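Local coordinates for extracellular ligand-binding receptor (Sphaerobacter thermophilus, PDB 4ZPJ), which probably binds a small ligand outside the cell membrane as the substrate-binding component of an ABC transporter, and carries zinc ions in the crystal, at residues A[78-83]-A[323-328]; A[309-314]-A[331-336]; A[315-320]-A[373-378]. One frame throughout, in Å; residues are numbered along the deposited sequence.

Contact 1 of 3, residues A[78-83]-A[323-328]; sequences LTLALD and EAFTAR
Helix segments 78-83 and 323-328 cross steeply, their N-to-C directions 111° apart, and the axes stay 11.0 Å from each other at closest approach, so long side chains have to bridge the gap. Two of them do most of the work: L80, reaching out from the first helix, and R328, reaching back from the second; the two side chains run side by side, pointing opposite ways. L80 has CG anti to its backbone N, which sends both methyls to the other helix. Its CD1 comes within 4.4 Å of A324 CB, while its CD2 meets the edge of the F325 ring, 4.2 Å from CD1 of that ring. The aliphatic part of R328 runs alongside the same leucine, with CD 4.1 Å from L80 CD1. The arginine chain bends at chi2 and chi3, and its guanidinium ends with one face over the backbone of L80.

At the tip, a single carboxylate oxygen accepts from both terminal nitrogens: R328 NH2 lies 2.5 Å from D83 OD2 in a salt bridge, and R328 NH1 adds a weak bond of 3.0 Å to the same D83 OD2. The two planar groups are turned 40° apart, and OD2 is approached from 34° above the carboxylate plane, so this is not the flat, two-oxygen pairing. Nearby T79 directs its hydroxyl to L75 O in its own helix.

T79 and L82 also pack on L96 of strand 92-100, and A81 touches Y342 of helix 336-354. The contact thus joins helix 316-328 to helix 68-84, which itself packs on strand 92-100: an apolar crossing closed by a salt bridge within an alpha/beta lobe consistent with the periplasmic binding fold of the leucine-binding protein family.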
ATOM      1  N   LEU A  78       0.839 -10.173   8.442  1.00 37.21           N
ATOM      2  CA  LEU A  78      -0.392 -10.747   8.942  1.00 37.98           C
ATOM      3  C   LEU A  78      -0.141 -11.778  10.032  1.00 36.90           C
ATOM      4  O   LEU A  78      -0.795 -11.709  11.075  1.00 37.19           O
ATOM      5  CB  LEU A  78      -1.089 -11.330   7.738  1.00 41.68           C
ATOM      6  CG  LEU A  78      -2.490 -11.845   7.611  1.00 48.70           C
ATOM      7  CD1 LEU A  78      -2.656 -13.034   8.523  1.00 54.09           C
ATOM      8  CD2 LEU A  78      -3.540 -10.759   7.800  1.00 50.21           C
ATOM      9  N   THR A  79       0.809 -12.705   9.834  1.00 36.59           N
ATOM     10  CA  THR A  79       1.049 -13.727  10.827  1.00 40.47           C
ATOM     11  C   THR A  79       1.747 -13.185  12.053  1.00 40.23           C
ATOM     12  O   THR A  79       1.461 -13.616  13.142  1.00 48.15           O
ATOM     13  CB  THR A  79       1.834 -14.946  10.287  1.00 40.57           C
ATOM     14  OG1 THR A  79       2.998 -14.509   9.577  1.00 41.13           O
ATOM     15  CG2 THR A  79       0.970 -15.683   9.348  1.00 40.14           C
ATOM     16  N   LEU A  80       2.672 -12.265  11.863  1.00 38.58           N
ATOM     17  CA  LEU A  80       3.254 -11.565  12.978  1.00 42.55           C
ATOM     18  C   LEU A  80       2.189 -10.934  13.895  1.00 40.02           C
ATOM     19  O   LEU A  80       2.293 -11.081  15.099  1.00 40.06           O
ATOM     20  CB  LEU A  80       4.217 -10.493  12.469  1.00 42.83           C
ATOM     21  CG  LEU A  80       4.874  -9.766  13.614  1.00 45.33           C
ATOM     22  CD1 LEU A  80       5.748 -10.738  14.378  1.00 51.84           C
ATOM     23  CD2 LEU A  80       5.708  -8.598  13.144  1.00 44.61           C
ATOM     24  N   ALA A  81       1.154 -10.297  13.330  1.00 38.10           N
ATOM     25  CA  ALA A  81       0.079  -9.673  14.157  1.00 39.27           C
ATOM     26  C   ALA A  81      -0.759 -10.681  14.816  1.00 41.16           C
ATOM     27  O   ALA A  81      -1.091 -10.508  15.969  1.00 41.09           O
ATOM     28  CB  ALA A  81      -0.835  -8.809  13.348  1.00 39.23           C
ATOM     29  N   LEU A  82      -1.106 -11.756  14.107  1.00 41.19           N
ATOM     30  CA  LEU A  82      -1.936 -12.740  14.740  1.00 42.32           C
ATOM     31  C   LEU A  82      -1.189 -13.485  15.857  1.00 42.54           C
ATOM     32  O   LEU A  82      -1.766 -13.803  16.896  1.00 43.88           O
ATOM     33  CB  LEU A  82      -2.555 -13.706  13.721  1.00 44.80           C
ATOM     34  CG  LEU A  82      -3.531 -12.939  12.813  1.00 47.48           C
ATOM     35  CD1 LEU A  82      -3.956 -13.741  11.599  1.00 48.44           C
ATOM     36  CD2 LEU A  82      -4.749 -12.465  13.579  1.00 48.50           C
ATOM     37  N   ASP A  83       0.090 -13.730  15.676  1.00 41.84           N
ATOM     38  CA  ASP A  83       0.888 -14.314  16.743  1.00 45.21           C
ATOM     39  C   ASP A  83       1.043 -13.416  17.972  1.00 47.19           C
ATOM     40  O   ASP A  83       1.008 -13.910  19.078  1.00 45.12           O
ATOM     41  CB  ASP A  83       2.270 -14.747  16.215  1.00 49.09           C
ATOM     42  CG  ASP A  83       2.182 -15.967  15.328  1.00 51.03           C
ATOM     43  OD1 ASP A  83       1.071 -16.518  15.325  1.00 53.80           O
ATOM     44  OD2 ASP A  83       3.182 -16.422  14.687  1.00 51.62           O
ATOM     45  N   GLU A 323      11.112  -4.210  15.983  1.00 43.63           N
ATOM     46  CA  GLU A 323      11.803  -5.195  16.837  1.00 47.21           C
ATOM     47  C   GLU A 323      11.250  -6.590  16.681  1.00 44.98           C
ATOM     48  O   GLU A 323      12.014  -7.529  16.552  1.00 48.26           O
ATOM     49  CB  GLU A 323      11.708  -4.822  18.303  1.00 49.07           C
ATOM     50  CG  GLU A 323      12.762  -3.818  18.634  1.00 53.19           C
ATOM     51  CD  GLU A 323      12.485  -3.090  19.918  1.00 57.34           C
ATOM     52  OE1 GLU A 323      11.588  -3.531  20.708  1.00 57.37           O
ATOM     53  OE2 GLU A 323      13.187  -2.071  20.108  1.00 62.72           O
ATOM     54  N   ALA A 324       9.923  -6.716  16.707  1.00 40.94           N
ATOM     55  CA  ALA A 324       9.309  -8.016  16.570  1.00 42.74           C
ATOM     56  C   ALA A 324       9.494  -8.561  15.145  1.00 42.16           C
ATOM     57  O   ALA A 324       9.631  -9.789  14.920  1.00 43.13           O
ATOM     58  CB  ALA A 324       7.842  -7.935  16.963  1.00 43.20           C
ATOM     59  N   PHE A 325       9.590  -7.660  14.179  1.00 39.91           N
ATOM     60  CA  PHE A 325       9.757  -8.097  12.810  1.00 39.79           C
ATOM     61  C   PHE A 325      11.174  -8.598  12.608  1.00 43.09           C
ATOM     62  O   PHE A 325      11.383  -9.716  12.157  1.00 42.34           O
ATOM     63  CB  PHE A 325       9.413  -7.001  11.814  1.00 39.74           C
ATOM     64  CG  PHE A 325       9.376  -7.477  10.393  1.00 39.57           C
ATOM     65  CD1 PHE A 325       8.225  -7.985   9.850  1.00 38.67           C
ATOM     66  CD2 PHE A 325      10.519  -7.460   9.617  1.00 40.95           C
ATOM     67  CE1 PHE A 325       8.207  -8.421   8.548  1.00 40.64           C
ATOM     68  CE2 PHE A 325      10.505  -7.908   8.315  1.00 39.35           C
ATOM     69  CZ  PHE A 325       9.348  -8.381   7.782  1.00 39.76           C
ATOM     70  N   THR A 326      12.143  -7.766  12.944  1.00 44.39           N
ATOM     71  CA  THR A 326      13.543  -8.159  12.806  1.00 46.56           C
ATOM     72  C   THR A 326      13.928  -9.371  13.650  1.00 49.02           C
ATOM     73  O   THR A 326      14.758 -10.140  13.214  1.00 51.65           O
ATOM     74  CB  THR A 326      14.499  -7.029  13.200  1.00 43.11           C
ATOM     75  OG1 THR A 326      14.110  -6.598  14.472  1.00 43.39           O
ATOM     76  CG2 THR A 326      14.416  -5.859  12.228  1.00 43.70           C
ATOM     77  N   ALA A 327      13.346  -9.558  14.839  1.00 49.45           N
ATOM     78  CA  ALA A 327      13.640 -10.772  15.624  1.00 47.64           C
ATOM     79  C   ALA A 327      13.222 -12.034  14.855  1.00 49.11           C
ATOM     80  O   ALA A 327      13.863 -13.044  14.940  1.00 52.28           O
ATOM     81  CB  ALA A 327      12.985 -10.733  17.005  1.00 47.33           C
ATOM     82  N   ARG A 328      12.165 -11.943  14.079  1.00 51.11           N
ATOM     83  CA  ARG A 328      11.625 -13.053  13.335  1.00 53.06           C
ATOM     84  C   ARG A 328      12.259 -13.236  11.972  1.00 53.36           C
ATOM     85  O   ARG A 328      12.077 -14.271  11.326  1.00 50.61           O
ATOM     86  CB  ARG A 328      10.151 -12.790  13.142  1.00 57.62           C
ATOM     87  CG  ARG A 328       9.318 -13.994  12.786  1.00 67.88           C
ATOM     88  CD  ARG A 328       8.106 -14.071  13.723  1.00 75.53           C
ATOM     89  NE  ARG A 328       6.941 -14.676  13.071  1.00 81.69           N
ATOM     90  CZ  ARG A 328       5.799 -14.981  13.679  1.00 81.48           C
ATOM     91  NH1 ARG A 328       5.640 -14.764  14.980  1.00 79.63           N
ATOM     92  NH2 ARG A 328       4.813 -15.526  12.975  1.00 87.59           N
TER

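Contact 2 of 3, residues A[309-314]-A[331-336]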
ATOM      1  N   TYR A 309       4.454   3.901   5.298  1.00 32.05           N
ATOM      2  CA  TYR A 309       5.236   3.379   6.422  1.00 32.59           C
ATOM      3  C   TYR A 309       6.699   3.381   6.082  1.00 32.33           C
ATOM      4  O   TYR A 309       7.061   3.109   4.945  1.00 35.83           O
ATOM      5  CB  TYR A 309       4.843   1.929   6.831  1.00 31.96           C
ATOM      6  CG  TYR A 309       5.618   1.482   8.082  1.00 31.12           C
ATOM      7  CD1 TYR A 309       5.449   2.113   9.293  1.00 33.94           C
ATOM      8  CD2 TYR A 309       6.557   0.500   8.016  1.00 32.24           C
ATOM      9  CE1 TYR A 309       6.211   1.773  10.407  1.00 33.28           C
ATOM     10  CE2 TYR A 309       7.317   0.148   9.114  1.00 32.54           C
ATOM     11  CZ  TYR A 309       7.159   0.787  10.295  1.00 33.65           C
ATOM     12  OH  TYR A 309       7.936   0.400  11.404  1.00 38.16           O
ATOM     13  N   THR A 310       7.526   3.662   7.089  1.00 31.88           N
ATOM     14  CA  THR A 310       8.955   3.412   7.039  1.00 32.26           C
ATOM     15  C   THR A 310       9.337   2.904   8.414  1.00 33.32           C
ATOM     16  O   THR A 310       8.835   3.418   9.401  1.00 33.62           O
ATOM     17  CB  THR A 310       9.746   4.716   6.778  1.00 32.85           C
ATOM     18  OG1 THR A 310      11.129   4.513   6.991  1.00 31.82           O
ATOM     19  CG2 THR A 310       9.244   5.918   7.705  1.00 32.44           C
ATOM     20  N   ALA A 311      10.253   1.916   8.441  1.00 33.38           N
ATOM     21  CA  ALA A 311      10.865   1.374   9.614  1.00 33.49           C
ATOM     22  C   ALA A 311      11.632   2.390  10.495  1.00 35.95           C
ATOM     23  O   ALA A 311      11.907   2.134  11.708  1.00 37.76           O
ATOM     24  CB  ALA A 311      11.740   0.217   9.197  1.00 33.08           C
ATOM     25  N   TYR A 312      11.933   3.560   9.939  1.00 35.48           N
ATOM     26  CA  TYR A 312      12.600   4.624  10.726  1.00 37.10           C
ATOM     27  C   TYR A 312      11.635   5.588  11.391  1.00 38.89           C
ATOM     28  O   TYR A 312      12.057   6.650  11.849  1.00 38.47           O
ATOM     29  CB  TYR A 312      13.641   5.376   9.873  1.00 38.66           C
ATOM     30  CG  TYR A 312      14.756   4.409   9.453  1.00 41.79           C
ATOM     31  CD1 TYR A 312      15.895   4.166  10.278  1.00 42.18           C
ATOM     32  CD2 TYR A 312      14.589   3.617   8.342  1.00 40.99           C
ATOM     33  CE1 TYR A 312      16.849   3.215   9.908  1.00 42.79           C
ATOM     34  CE2 TYR A 312      15.538   2.676   7.961  1.00 43.46           C
ATOM     35  CZ  TYR A 312      16.655   2.466   8.751  1.00 43.03           C
ATOM     36  OH  TYR A 312      17.528   1.509   8.318  1.00 44.72           O
ATOM     37  N   ASN A 313      10.350   5.229  11.481  1.00 36.19           N
ATOM     38  CA  ASN A 313       9.407   6.132  12.086  1.00 36.37           C
ATOM     39  C   ASN A 313       9.751   6.191  13.576  1.00 40.07           C
ATOM     40  O   ASN A 313      10.093   5.164  14.173  1.00 36.47           O
ATOM     41  CB  ASN A 313       7.987   5.663  11.839  1.00 34.92           C
ATOM     42  CG  ASN A 313       6.949   6.701  12.172  1.00 33.13           C
ATOM     43  OD1 ASN A 313       7.231   7.894  12.230  1.00 34.26           O
ATOM     44  ND2 ASN A 313       5.740   6.247  12.424  1.00 33.28           N
ATOM     45  N   ASP A 314       9.685   7.383  14.171  1.00 36.09           N
ATOM     46  CA  ASP A 314      10.280   7.560  15.489  1.00 38.06           C
ATOM     47  C   ASP A 314       9.201   7.491  16.540  1.00 39.60           C
ATOM     48  O   ASP A 314       9.083   8.369  17.381  1.00 43.11           O
ATOM     49  CB  ASP A 314      11.110   8.892  15.590  1.00 38.14           C
ATOM     50  CG  ASP A 314      10.268  10.191  15.330  1.00 38.89           C
ATOM     51  OD1 ASP A 314       9.188  10.062  14.673  1.00 37.78           O
ATOM     52  OD2 ASP A 314      10.713  11.356  15.692  1.00 39.75           O
ATOM     53  N   GLY A 331      17.064  -9.834  11.260  1.00 63.53           N
ATOM     54  CA  GLY A 331      17.516  -8.426  11.117  1.00 57.73           C
ATOM     55  C   GLY A 331      16.939  -7.639   9.931  1.00 55.11           C
ATOM     56  O   GLY A 331      17.208  -6.440   9.802  1.00 55.19           O
ATOM     57  N   ILE A 332      16.152  -8.293   9.063  1.00 50.14           N
ATOM     58  CA  ILE A 332      15.602  -7.623   7.910  1.00 49.54           C
ATOM     59  C   ILE A 332      14.472  -6.657   8.345  1.00 47.95           C
ATOM     60  O   ILE A 332      13.643  -6.964   9.210  1.00 49.15           O
ATOM     61  CB  ILE A 332      15.131  -8.609   6.834  1.00 50.25           C
ATOM     62  CG1 ILE A 332      16.328  -9.443   6.319  1.00 51.88           C
ATOM     63  CG2 ILE A 332      14.519  -7.865   5.655  1.00 47.93           C
ATOM     64  CD1 ILE A 332      15.903 -10.698   5.592  1.00 49.21           C
ATOM     65  N   LEU A 333      14.470  -5.476   7.760  1.00 44.02           N
ATOM     66  CA  LEU A 333      13.533  -4.424   8.164  1.00 43.09           C
ATOM     67  C   LEU A 333      12.232  -4.628   7.387  1.00 39.93           C
ATOM     68  O   LEU A 333      12.267  -4.997   6.234  1.00 38.42           O
ATOM     69  CB  LEU A 333      14.145  -3.017   7.894  1.00 42.93           C
ATOM     70  CG  LEU A 333      15.304  -2.524   8.775  1.00 43.77           C
ATOM     71  CD1 LEU A 333      15.719  -1.094   8.502  1.00 43.73           C
ATOM     72  CD2 LEU A 333      14.986  -2.601  10.236  1.00 42.98           C
ATOM     73  N   PRO A 334      11.080  -4.384   8.024  1.00 38.74           N
ATOM     74  CA  PRO A 334       9.821  -4.435   7.312  1.00 39.51           C
ATOM     75  C   PRO A 334       9.621  -3.249   6.406  1.00 39.55           C
ATOM     76  O   PRO A 334      10.051  -2.140   6.734  1.00 40.47           O
ATOM     77  CB  PRO A 334       8.788  -4.383   8.434  1.00 39.24           C
ATOM     78  CG  PRO A 334       9.440  -3.564   9.469  1.00 38.05           C
ATOM     79  CD  PRO A 334      10.903  -3.924   9.410  1.00 38.70           C
ATOM     80  N   GLY A 335       8.978  -3.495   5.276  1.00 39.55           N
ATOM     81  CA  GLY A 335       8.574  -2.455   4.387  1.00 39.55           C
ATOM     82  C   GLY A 335       7.080  -2.318   4.273  1.00 43.53           C
ATOM     83  O   GLY A 335       6.333  -2.647   5.198  1.00 40.97           O
ATOM     84  N   LEU A 336       6.651  -1.857   3.098  1.00 41.49           N
ATOM     85  CA  LEU A 336       5.294  -1.407   2.884  1.00 43.59           C
ATOM     86  C   LEU A 336       4.275  -2.524   2.944  1.00 40.40           C
ATOM     87  O   LEU A 336       3.212  -2.396   3.582  1.00 37.36           O
ATOM     88  CB  LEU A 336       5.224  -0.788   1.478  1.00 48.84           C
ATOM     89  CG  LEU A 336       4.953   0.699   1.507  1.00 55.69           C
ATOM     90  CD1 LEU A 336       5.607   1.425   0.344  1.00 54.64           C
ATOM     91  CD2 LEU A 336       3.432   0.815   1.477  1.00 62.50           C
TER
HETATM   92  O   HOH W   1      10.559   0.577   5.999  1.00 38.54           O
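A type I beta turn from T310 to N313, reinforced by an ST turn, leans here on the loop that leads into helix 336-354. Two bonds define the turn: N313 N donates to T310 O at 3.1 Å, and Y312 N donates to T310 OG1 at 3.2 Å with a nearly straight N-H...O angle of 168°. The T310 hydroxyl is also bonded to N409 O, which ties the turn to strand 407-418.

Across the interface the two backbones are joined through one water, which accepts from A311 N at 2.8 Å and donates to P334 O at 2.9 Å. Beside this bridge the A311 methyl packs against the loop, with CB 3.8 Å from P334 O and 4.2 Å from L333 CB. Y312 and L333 cross at about a right angle. Methyl CD1 of L333 sits at the phenol end of the tyrosine, 3.2 Å from Y312 OH, a close approach. Y309 instead meets P334 through its ring edge: its CE2 is 4.3 Å from P334 CG, and P334 O lies near the ring plane. The phenol oxygen of Y309 is held by S318 OG.

G335 occupies the N-cap position of helix 336-354, and its N-H is bonded to D338 OD2 in the first turn. Helix 316-328 touches both loops, with V322 on Y309 and with F321 and F325 on P334, while the ring of Y339 from helix 336-354 lies nearly parallel to that of Y309 and strand 407-418 packs on Y312.

Contact 3 of 3, residues A[315-320]-A[373-378]. With ZN (zinc ion), chain K.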
ATOM      1  N   THR A 315       8.392   6.443  16.502  1.00 40.72           N
ATOM      2  CA  THR A 315       7.316   6.283  17.473  1.00 36.28           C
ATOM      3  C   THR A 315       7.483   4.971  18.124  1.00 38.26           C
ATOM      4  O   THR A 315       8.037   4.046  17.514  1.00 38.01           O
ATOM      5  CB  THR A 315       5.927   6.298  16.827  1.00 39.39           C
ATOM      6  OG1 THR A 315       5.750   5.153  15.970  1.00 34.87           O
ATOM      7  CG2 THR A 315       5.696   7.649  16.049  1.00 38.43           C
ATOM      8  N   PRO A 316       6.993   4.858  19.379  1.00 38.54           N
ATOM      9  CA  PRO A 316       7.140   3.619  20.097  1.00 38.67           C
ATOM     10  C   PRO A 316       6.478   2.406  19.416  1.00 39.88           C
ATOM     11  O   PRO A 316       7.061   1.335  19.439  1.00 37.08           O
ATOM     12  CB  PRO A 316       6.469   3.874  21.433  1.00 40.60           C
ATOM     13  CG  PRO A 316       5.891   5.220  21.407  1.00 41.39           C
ATOM     14  CD  PRO A 316       6.362   5.924  20.165  1.00 39.13           C
ATOM     15  N   GLU A 317       5.304   2.566  18.807  1.00 40.85           N
ATOM     16  CA  GLU A 317       4.611   1.435  18.165  1.00 43.94           C
ATOM     17  C   GLU A 317       5.344   1.013  16.904  1.00 41.23           C
ATOM     18  O   GLU A 317       5.306  -0.147  16.495  1.00 42.19           O
ATOM     19  CB  GLU A 317       3.156   1.798  17.838  1.00 46.55           C
ATOM     20  CG  GLU A 317       2.351   2.169  19.082  1.00 57.17           C
ATOM     21  CD  GLU A 317       2.170   0.972  20.006  1.00 68.22           C
ATOM     22  OE1 GLU A 317       1.792  -0.102  19.455  1.00 65.70           O
ATOM     23  OE2 GLU A 317       2.417   1.102  21.252  1.00 75.09           O
ATOM     24  N   SER A 318       6.010   1.958  16.270  1.00 37.46           N
ATOM     25  CA  SER A 318       6.818   1.601  15.127  1.00 37.17           C
ATOM     26  C   SER A 318       8.043   0.817  15.586  1.00 39.69           C
ATOM     27  O   SER A 318       8.410  -0.222  14.950  1.00 35.09           O
ATOM     28  CB  SER A 318       7.228   2.822  14.308  1.00 35.34           C
ATOM     29  OG  SER A 318       8.061   2.451  13.226  1.00 33.91           O
ATOM     30  N   GLN A 319       8.671   1.289  16.678  1.00 39.94           N
ATOM     31  CA  GLN A 319       9.842   0.581  17.187  1.00 44.36           C
ATOM     32  C   GLN A 319       9.515  -0.871  17.619  1.00 43.22           C
ATOM     33  O   GLN A 319      10.297  -1.768  17.361  1.00 39.73           O
ATOM     34  CB  GLN A 319      10.517   1.321  18.335  1.00 50.66           C
ATOM     35  CG  GLN A 319      11.623   2.265  17.848  1.00 63.00           C
ATOM     36  CD  GLN A 319      12.235   3.110  18.975  1.00 69.56           C
ATOM     37  OE1 GLN A 319      11.994   4.318  19.050  1.00 73.25           O
ATOM     38  NE2 GLN A 319      13.022   2.472  19.865  1.00 79.20           N
ATOM     39  N   GLU A 320       8.397  -1.052  18.307  1.00 38.45           N
ATOM     40  CA  GLU A 320       7.911  -2.351  18.686  1.00 42.84           C
ATOM     41  C   GLU A 320       7.671  -3.290  17.460  1.00 38.92           C
ATOM     42  O   GLU A 320       8.181  -4.366  17.415  1.00 38.04           O
ATOM     43  CB  GLU A 320       6.639  -2.148  19.482  1.00 49.19           C
ATOM     44  CG  GLU A 320       5.838  -3.381  19.874  1.00 55.98           C
ATOM     45  CD  GLU A 320       4.608  -2.985  20.678  1.00 63.17           C
ATOM     46  OE1 GLU A 320       4.680  -1.981  21.431  1.00 79.97           O
ATOM     47  OE2 GLU A 320       3.558  -3.623  20.533  1.00 70.66           O
ATOM     48  N   GLU A 373     -10.114   0.611  15.869  1.00 38.50           N
ATOM     49  CA  GLU A 373      -9.223   1.722  15.953  1.00 42.27           C
ATOM     50  C   GLU A 373      -8.005   1.450  16.862  1.00 39.79           C
ATOM     51  O   GLU A 373      -8.155   1.019  17.981  1.00 39.34           O
ATOM     52  CB  GLU A 373     -10.006   2.938  16.498  1.00 46.51           C
ATOM     53  CG  GLU A 373      -9.476   4.230  15.894  1.00 57.82           C
ATOM     54  CD  GLU A 373      -9.873   5.483  16.664  1.00 61.54           C
ATOM     55  OE1 GLU A 373     -11.103   5.543  16.900  1.00 62.86           O
ATOM     56  OE2 GLU A 373      -8.970   6.346  17.003  1.00 59.08           O
ATOM     57  N   PHE A 374      -6.800   1.794  16.425  1.00 37.29           N
ATOM     58  CA  PHE A 374      -5.640   1.594  17.280  1.00 37.62           C
ATOM     59  C   PHE A 374      -4.536   2.487  16.744  1.00 39.22           C
ATOM     60  O   PHE A 374      -4.643   3.023  15.625  1.00 38.52           O
ATOM     61  CB  PHE A 374      -5.195   0.106  17.268  1.00 36.84           C
ATOM     62  CG  PHE A 374      -4.995  -0.436  15.879  1.00 35.12           C
ATOM     63  CD1 PHE A 374      -3.763  -0.387  15.294  1.00 34.76           C
ATOM     64  CD2 PHE A 374      -6.047  -1.004  15.180  1.00 37.29           C
ATOM     65  CE1 PHE A 374      -3.550  -0.886  14.021  1.00 36.23           C
ATOM     66  CE2 PHE A 374      -5.870  -1.492  13.890  1.00 37.19           C
ATOM     67  CZ  PHE A 374      -4.614  -1.436  13.307  1.00 36.62           C
ATOM     68  N   THR A 375      -3.510   2.656  17.573  1.00 39.81           N
ATOM     69  CA  THR A 375      -2.252   3.270  17.195  1.00 40.82           C
ATOM     70  C   THR A 375      -1.386   2.197  16.621  1.00 40.13           C
ATOM     71  O   THR A 375      -0.954   1.325  17.349  1.00 36.44           O
ATOM     72  CB  THR A 375      -1.539   3.917  18.399  1.00 40.40           C
ATOM     73  OG1 THR A 375      -2.446   4.811  18.964  1.00 39.21           O
ATOM     74  CG2 THR A 375      -0.320   4.801  17.930  1.00 43.73           C
ATOM     75  N   GLY A 376      -1.183   2.242  15.298  1.00 39.07           N
ATOM     76  CA  GLY A 376      -0.280   1.326  14.635  1.00 35.38           C
ATOM     77  C   GLY A 376       1.112   1.892  14.368  1.00 34.15           C
ATOM     78  O   GLY A 376       1.472   3.014  14.794  1.00 33.60           O
ATOM     79  N   PRO A 377       1.918   1.121  13.634  1.00 34.92           N
ATOM     80  CA  PRO A 377       3.280   1.528  13.416  1.00 33.25           C
ATOM     81  C   PRO A 377       3.423   2.802  12.611  1.00 34.91           C
ATOM     82  O   PRO A 377       4.490   3.409  12.667  1.00 41.41           O
ATOM     83  CB  PRO A 377       3.909   0.359  12.705  1.00 32.50           C
ATOM     84  CG  PRO A 377       2.985  -0.799  12.836  1.00 32.78           C
ATOM     85  CD  PRO A 377       1.647  -0.286  13.249  1.00 33.54           C
ATOM     86  N   ALA A 378       2.400   3.209  11.858  1.00 36.47           N
ATOM     87  CA  ALA A 378       2.468   4.475  11.080  1.00 34.26           C
ATOM     88  C   ALA A 378       1.713   5.587  11.788  1.00 34.53           C
ATOM     89  O   ALA A 378       1.812   6.744  11.422  1.00 36.24           O
ATOM     90  CB  ALA A 378       1.940   4.276   9.683  1.00 35.99           C
TER
HETATM   91 ZN    ZN K 510       1.874  -1.810  20.885  1.00 79.97          ZN
HETATM   92  O   HOH W   2       2.976   4.984  15.890  1.00 37.64           O
HETATM   93  O   HOH W   3       0.426  -3.578  19.960  1.00 54.13           O
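The first turn of helix 316-328 presses on segment 373-378 at one point and opens toward a metal ion at another. Tightness is greatest at S318 and P377, whose CA atoms are only 3.9 Å apart. There S318 CB touches P377 O at 3.2 Å, and the proline CB faces the backbone of the helix. Both polar groups at this spot have partners in the adjoining loop: P377 O accepts from N313 ND2, and the serine hydroxyl is held by the same loop. Next to it, E317 CB rests 3.7 Å from G376 O. The helix start is fixed by T315, the N-cap residue, whose OG1 accepts from S318 N at 3.2 Å. That same T315 OG1 is 2.8 Å from a water, which donates to G376 O at 2.7 Å, so the cap is also linked to the backbone of G376.

The other side is looser. E317 has CG anti to its carbonyl carbon (chi1 -60°) and the chain bends at chi2 (-66°), so that it crosses the T375 side chain at about a right angle, CG beside the T375 methyl, and lifts the carboxylate beyond it. E317 OE1 binds zinc at 2.2 Å, and E320, one turn along the helix with its chain extended beyond CG, reaches the same ion with OE2 at 2.5 Å; a water is the third ligand modelled. The two glutamates, three residues apart on one helical face, thus make a surface zinc site that takes no ligand from the strand. Shared positive charge would be expected to favour the ionised form of both.

Beside it in the sheet, F374 has backbone bonds to F381 of strand 379-383; its ring makes a cation-pi contact with R346, while Y339 and Y342 of helix 336-354 pack on P377.

Helix 316-328 connects all three contacts: contact 3 takes its first turn, contact 1 its C-terminal part, and contact 2 joins the loops before and after it. The centres of contacts 1 and 3 are about 13 Å apart, with no touch beyond sequence adjacency. Contact 2 reaches both. It meets contact 3, whose centre is about 11 Å away, through Y309 OH to S318 OG (2.7 Å) and N313 ND2 to P377 O (3.1 Å), both probable hydrogen bonds. It meets contact 1, centred about 12 Å away, through T326 O to G331 N (3.0 Å), a probable hydrogen bond. Contact 3 alone supplies zinc ligands; the F325 side chain of contact 1 comes within about 6 Å of a different zinc ion.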